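Local coordinates for bradyzoite pseudokinase 1 (Toxoplasma gondii, PDB 6M7Z), which probably acts as a divergent kinase, lacking the glycine-rich loop, that regulates the membrane ultrastructure of the parasitophorous vacuole, at residues S16-S19 with Y20-L24; F241-L244 with V245-L248; V261-D264 with H265-L268. All coordinates share one frame; numbering follows the deposited sequence.

How the contacts relate
Each contact is local, made along one helix between residues a turn apart, so none closes a long loop and none nests or crosses; they follow in series along the chain. Contact 1 comes first, on the N-terminal helix 14-23, which rests on helix 88-101 at the far side of the chain's centre from the other two. Contact 2 occupies the last two turns of helix 230-248, and contact 3 opens the next helix, 263-276, after a connection that is partly unmodelled. Their centres are 11 Å apart, and they touch where Leu-266 packs against Leu-248 and Val-245. About 42 Å separates the centres of contacts 1 and 2.

Contact 1: S16-S19 with Y20-L24; sequences SWMS and YLKEL
Four successive backbone N-H groups, from Tyr-20 to Glu-23, bond to the carbonyl oxygens four residues earlier, which is how 16-19 and 20-24 meet. Tyr-20 N reaches Ser-16 O at 2.8 Å and Leu-21 N reaches Trp-17 O at 2.9 Å. Lys-22 N to Met-18 O is longer, 3.2 Å, and Glu-23 N approaches Ser-19 O at a more bent N-H...O angle of 139°. These bonds run through most of the short N-terminal alpha-helix 14-23, which lies against helix 88-101: Trp-17 and Tyr-20 both make edge-to-face contacts with the ring of Tyr-96. Tyr-20 OH bonds to Glu-100 OE2 and more weakly to Arg-99 NE, so its polar end is satisfied by the neighbouring helix. At the C-terminal end, Arg-117 takes up the carbonyls, bonding to Lys-22 O and weakly to those of Leu-21 and Leu-24. Ser-16 OG turns the other way along the chain, to a weak bond with Thr-13 N. Among the side chains, Met-18 has CG anti to its backbone nitrogen (chi1 -173°) and bends at chi2, which brings its sulfur to Leu-21, SD to CD2 4.1 Å. Beyond the sulfur, the methyl CE of Met-18 meets the end of the Lys-22 chain, lying 4.0 Å from Lys-22 NZ.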
# COMPACT_ATOMS: atom_id res chain seq x y z
N SER A 16 -26.03 -0.67 6.71
CA SER A 16 -24.95 -1.67 6.84
C SER A 16 -23.65 -1.01 7.29
O SER A 16 -23.01 -1.51 8.22
CB SER A 16 -24.71 -2.43 5.55
OG SER A 16 -25.92 -2.87 4.97
N TRP A 17 -23.26 0.10 6.62
CA TRP A 17 -22.00 0.79 6.89
C TRP A 17 -22.03 1.40 8.30
O TRP A 17 -21.03 1.32 9.03
CB TRP A 17 -21.71 1.87 5.84
CG TRP A 17 -21.31 1.30 4.52
CD1 TRP A 17 -21.98 1.41 3.34
CD2 TRP A 17 -20.17 0.49 4.26
NE1 TRP A 17 -21.31 0.72 2.36
CE2 TRP A 17 -20.20 0.14 2.89
CE3 TRP A 17 -19.11 0.01 5.04
CZ2 TRP A 17 -19.23 -0.66 2.29
CZ3 TRP A 17 -18.15 -0.79 4.46
CH2 TRP A 17 -18.21 -1.12 3.10
N MET A 18 -23.18 2.00 8.65
CA MET A 18 -23.33 2.61 9.95
C MET A 18 -23.21 1.53 11.03
O MET A 18 -22.53 1.72 12.06
CB MET A 18 -24.68 3.32 10.09
CG MET A 18 -24.80 4.12 11.38
SD MET A 18 -23.57 5.45 11.46
CE MET A 18 -23.63 5.88 13.20
N SER A 19 -23.87 0.40 10.79
CA SER A 19 -23.81 -0.75 11.70
C SER A 19 -22.35 -1.21 11.83
O SER A 19 -21.88 -1.44 12.94
CB SER A 19 -24.71 -1.87 11.25
OG SER A 19 -26.01 -1.74 11.83
N TYR A 20 -21.65 -1.31 10.70
CA TYR A 20 -20.27 -1.80 10.71
C TYR A 20 -19.37 -0.84 11.49
O TYR A 20 -18.47 -1.28 12.20
CB TYR A 20 -19.71 -2.02 9.32
CG TYR A 20 -18.48 -2.90 9.36
CD1 TYR A 20 -18.59 -4.28 9.39
CD2 TYR A 20 -17.21 -2.35 9.42
CE1 TYR A 20 -17.47 -5.09 9.44
CE2 TYR A 20 -16.08 -3.14 9.44
CZ TYR A 20 -16.21 -4.52 9.47
OH TYR A 20 -15.12 -5.34 9.51
N LEU A 21 -19.60 0.46 11.35
CA LEU A 21 -18.85 1.46 12.09
C LEU A 21 -18.97 1.20 13.60
O LEU A 21 -17.97 1.21 14.31
CB LEU A 21 -19.35 2.85 11.70
CG LEU A 21 -18.83 4.00 12.55
CD1 LEU A 21 -17.34 4.16 12.39
CD2 LEU A 21 -19.56 5.28 12.17
N LYS A 22 -20.19 0.91 14.05
CA LYS A 22 -20.48 0.67 15.48
C LYS A 22 -19.82 -0.62 15.98
O LYS A 22 -19.45 -0.70 17.12
CB LYS A 22 -22.00 0.68 15.71
CG LYS A 22 -22.59 2.08 15.70
CD LYS A 22 -24.10 2.17 15.86
CE LYS A 22 -24.53 3.51 16.41
NZ LYS A 22 -25.84 3.95 15.88
N GLU A 23 -19.63 -1.60 15.09
CA GLU A 23 -19.00 -2.89 15.43
C GLU A 23 -17.49 -2.77 15.65
O GLU A 23 -16.90 -3.68 16.19
CB GLU A 23 -19.27 -3.92 14.32
CG GLU A 23 -20.67 -4.54 14.44
CD GLU A 23 -20.97 -5.76 13.60
OE1 GLU A 23 -20.37 -5.92 12.53
OE2 GLU A 23 -21.82 -6.55 14.04
N LEU A 24 -16.84 -1.69 15.19
CA LEU A 24 -15.38 -1.53 15.37
C LEU A 24 -15.07 -1.32 16.84
O LEU A 24 -15.76 -0.57 17.51
CB LEU A 24 -14.86 -0.33 14.59
CG LEU A 24 -14.75 -0.49 13.08
CD1 LEU A 24 -14.28 0.81 12.45
CD2 LEU A 24 -13.85 -1.68 12.72

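Contact 2: F241-L244 with V245-L248; sequences FRNL and VQLL. With EDO (1,2-ethanediol), chain G.
Phe-241 to Leu-248 form the last two turns of an alpha-helix, with Val-245 N on Phe-241 O and Gln-246 N on Arg-242 O, both at 2.9 Å, and a weaker bond from Leu-248 N to Leu-244 O. The helix, 230-248, belongs to the helical part of the kinase domain and is flanked by helices 146-161 and 263-276, with Phe-241 touching both. Arg-242 and Gln-246 meet one turn apart: the amide nitrogen NE2 of Gln-246 lies 3.7 Å from Arg-242 CG, against the aliphatic part of the arginine. Bends at chi2 and chi3 carry the guanidinium on to helix 263-276, where NE forms a salt bridge with Asp-270 and NH2 bonds to Gln-274. On another side of the helix, Leu-244 and Leu-248 touch through single methyls, CD1 to CD1 3.6 Å, and Leu-244 also packs on Leu-137. Asn-243 and Leu-247 flank a 1,2-ethanediol, probably from the crystallisation liquor. Its O2 donates to Asn-243 OD1 at 3.1 Å, while Leu-247 CD2 lies 3.6 Å from the same O2.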
# COMPACT_ATOMS: atom_id res chain seq x y z
N PHE A 241 6.01 2.89 -13.74
CA PHE A 241 7.28 2.39 -14.27
C PHE A 241 7.99 3.49 -15.06
O PHE A 241 9.21 3.66 -14.93
CB PHE A 241 7.06 1.15 -15.14
CG PHE A 241 6.77 -0.12 -14.39
CD1 PHE A 241 7.07 -0.26 -13.05
CD2 PHE A 241 6.22 -1.21 -15.05
CE1 PHE A 241 6.75 -1.42 -12.38
CE2 PHE A 241 5.92 -2.38 -14.38
CZ PHE A 241 6.20 -2.48 -13.04
N ARG A 242 7.22 4.25 -15.84
CA ARG A 242 7.77 5.37 -16.57
C ARG A 242 8.37 6.38 -15.58
O ARG A 242 9.47 6.89 -15.80
CB ARG A 242 6.69 6.00 -17.45
CG ARG A 242 7.17 7.19 -18.27
CD ARG A 242 8.43 6.98 -19.09
NE ARG A 242 8.32 5.89 -20.06
CZ ARG A 242 7.61 5.95 -21.19
NH1 ARG A 242 6.94 7.04 -21.51
NH2 ARG A 242 7.56 4.89 -21.99
N ASN A 243 7.65 6.63 -14.48
CA ASN A 243 8.07 7.54 -13.42
C ASN A 243 9.41 7.04 -12.86
O ASN A 243 10.34 7.83 -12.65
CB ASN A 243 6.96 7.69 -12.38
CG ASN A 243 7.17 8.76 -11.34
OD1 ASN A 243 8.19 9.44 -11.31
ND2 ASN A 243 6.22 8.89 -10.44
N LEU A 244 9.49 5.72 -12.64
CA LEU A 244 10.66 5.07 -12.08
C LEU A 244 11.88 5.29 -13.00
O LEU A 244 12.96 5.71 -12.55
CB LEU A 244 10.30 3.60 -11.89
CG LEU A 244 11.29 2.65 -11.23
CD1 LEU A 244 11.94 3.27 -10.03
CD2 LEU A 244 10.56 1.38 -10.84
N VAL A 245 11.69 5.04 -14.31
CA VAL A 245 12.75 5.21 -15.30
C VAL A 245 13.20 6.68 -15.37
O VAL A 245 14.40 6.96 -15.47
CB VAL A 245 12.30 4.70 -16.69
CG1 VAL A 245 13.25 5.13 -17.78
CG2 VAL A 245 12.16 3.19 -16.71
N GLN A 246 12.27 7.63 -15.33
CA GLN A 246 12.62 9.06 -15.36
C GLN A 246 13.47 9.42 -14.14
O GLN A 246 14.37 10.25 -14.24
CB GLN A 246 11.37 9.95 -15.41
CG GLN A 246 10.62 9.91 -16.74
CD GLN A 246 9.21 10.44 -16.63
OE1 GLN A 246 8.71 10.70 -15.54
NE2 GLN A 246 8.54 10.61 -17.76
N LEU A 247 13.20 8.82 -12.98
CA LEU A 247 13.91 9.18 -11.75
C LEU A 247 15.34 8.61 -11.76
O LEU A 247 16.23 9.24 -11.21
CB LEU A 247 13.14 8.67 -10.53
CG LEU A 247 11.86 9.43 -10.21
CD1 LEU A 247 11.09 8.73 -9.10
CD2 LEU A 247 12.15 10.87 -9.82
N LEU A 248 15.54 7.42 -12.36
CA LEU A 248 16.79 6.68 -12.21
C LEU A 248 17.69 6.76 -13.44
O LEU A 248 18.85 6.30 -13.36
CB LEU A 248 16.47 5.22 -11.89
CG LEU A 248 15.86 4.94 -10.52
CD1 LEU A 248 15.57 3.46 -10.35
CD2 LEU A 248 16.76 5.41 -9.39
C1 EDO G . 7.75 10.32 -7.31
O1 EDO G . 6.50 9.72 -6.99
C2 EDO G . 7.52 11.37 -8.39
O2 EDO G . 8.72 11.54 -9.15

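Contact 3: V261-D264 with H265-L268; sequences VRQD and HLEL
One face of the His-265 imidazole carries the Arg-262 side chain, which crosses it at a slant: CD stands 4.0 Å from the ring centroid in a CH-pi contact, with NE further on, above the plane but offset toward the rim. In return, His-265 NE2 lies over one face of the guanidinium, 3.4 Å from Arg-262 NH1; the angle is poor for a hydrogen bond, and the two planes are 43° apart. Asp-264 OD1 comes at the ring obliquely, with the carboxylate turned only 16° from the imidazole. The other oxygen of Asp-264, OD2, forms a salt bridge of 2.8 Å with Arg-262 NH2, which helps fix the guanidinium beside the ring. With its CG between the backbone nitrogen and the carbonyl carbon (chi1 68°), Asp-264 folds its carboxylate back toward the start of the helix. Further round the helix, Gln-263 CG lies 3.4 Å from Glu-267 OE2, their side chains crossing at about a right angle. Leu-266 CD1 meets Val-261 CG1 at 3.9 Å, and beyond the segment Leu-266 packs on Val-146 while His-265 touches Gln-147. Leu-266 N bonds to Arg-262 O at 3.2 Å, Glu-267 N to Gln-263 O and Leu-268 N to Asp-264 O, the opening turn, with Arg-262 at the N-cap of alpha-helix 263-276, which packs beside helices 146-161 and 230-248 in the helical lobe of the kinase fold.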
# COMPACT_ATOMS: atom_id res chain seq x y z
N VAL A 261 21.57 -0.28 -9.70
CA VAL A 261 20.86 0.25 -10.87
C VAL A 261 21.67 -0.05 -12.13
O VAL A 261 22.77 0.47 -12.27
CB VAL A 261 20.57 1.76 -10.77
CG1 VAL A 261 19.92 2.29 -12.04
CG2 VAL A 261 19.72 2.10 -9.55
N ARG A 262 21.09 -0.86 -13.03
CA ARG A 262 21.71 -1.31 -14.28
C ARG A 262 21.00 -0.66 -15.48
O ARG A 262 19.78 -0.65 -15.56
CB ARG A 262 21.60 -2.83 -14.42
CG ARG A 262 22.36 -3.63 -13.36
CD ARG A 262 22.21 -5.14 -13.57
NE ARG A 262 22.63 -5.57 -14.90
CZ ARG A 262 22.38 -6.76 -15.43
NH1 ARG A 262 21.90 -7.74 -14.69
NH2 ARG A 262 22.63 -6.95 -16.72
N GLN A 263 21.80 -0.19 -16.44
CA GLN A 263 21.31 0.54 -17.59
C GLN A 263 20.47 -0.36 -18.52
O GLN A 263 19.49 0.11 -19.13
CB GLN A 263 22.47 1.19 -18.35
CG GLN A 263 22.04 2.26 -19.35
CD GLN A 263 21.32 3.42 -18.70
OE1 GLN A 263 21.62 3.82 -17.57
NE2 GLN A 263 20.35 3.98 -19.42
N ASP A 264 20.83 -1.64 -18.64
CA ASP A 264 20.12 -2.56 -19.54
C ASP A 264 18.73 -2.88 -18.95
O ASP A 264 17.75 -3.05 -19.71
CB ASP A 264 20.96 -3.80 -19.87
CG ASP A 264 21.23 -4.76 -18.71
OD1 ASP A 264 21.48 -4.28 -17.58
OD2 ASP A 264 21.19 -5.98 -18.96
N HIS A 265 18.62 -2.96 -17.62
CA HIS A 265 17.32 -3.14 -16.94
C HIS A 265 16.41 -1.94 -17.22
O HIS A 265 15.23 -2.12 -17.50
CB HIS A 265 17.51 -3.34 -15.42
CG HIS A 265 17.99 -4.69 -15.01
ND1 HIS A 265 18.41 -4.96 -13.72
CD2 HIS A 265 18.20 -5.82 -15.72
CE1 HIS A 265 18.80 -6.21 -13.64
NE2 HIS A 265 18.69 -6.77 -14.85
N LEU A 266 16.96 -0.72 -17.16
CA LEU A 266 16.19 0.52 -17.36
C LEU A 266 15.62 0.57 -18.78
O LEU A 266 14.46 0.96 -18.96
CB LEU A 266 17.07 1.75 -17.10
CG LEU A 266 17.32 2.09 -15.64
CD1 LEU A 266 18.37 3.19 -15.50
CD2 LEU A 266 16.03 2.50 -14.95
N GLU A 267 16.42 0.19 -19.77
CA GLU A 267 16.01 0.25 -21.17
C GLU A 267 14.86 -0.75 -21.38
O GLU A 267 13.86 -0.44 -22.04
CB GLU A 267 17.19 0.02 -22.12
CG GLU A 267 18.22 1.14 -22.08
CD GLU A 267 19.54 0.87 -22.79
OE1 GLU A 267 19.53 0.23 -23.86
OE2 GLU A 267 20.60 1.31 -22.27
N LEU A 268 14.99 -1.94 -20.78
CA LEU A 268 13.97 -2.99 -20.89
C LEU A 268 12.67 -2.55 -20.19
O LEU A 268 11.58 -2.76 -20.72
CB LEU A 268 14.50 -4.30 -20.31
CG LEU A 268 15.56 -5.01 -21.15
CD1 LEU A 268 16.09 -6.24 -20.42
CD2 LEU A 268 15.02 -5.39 -22.54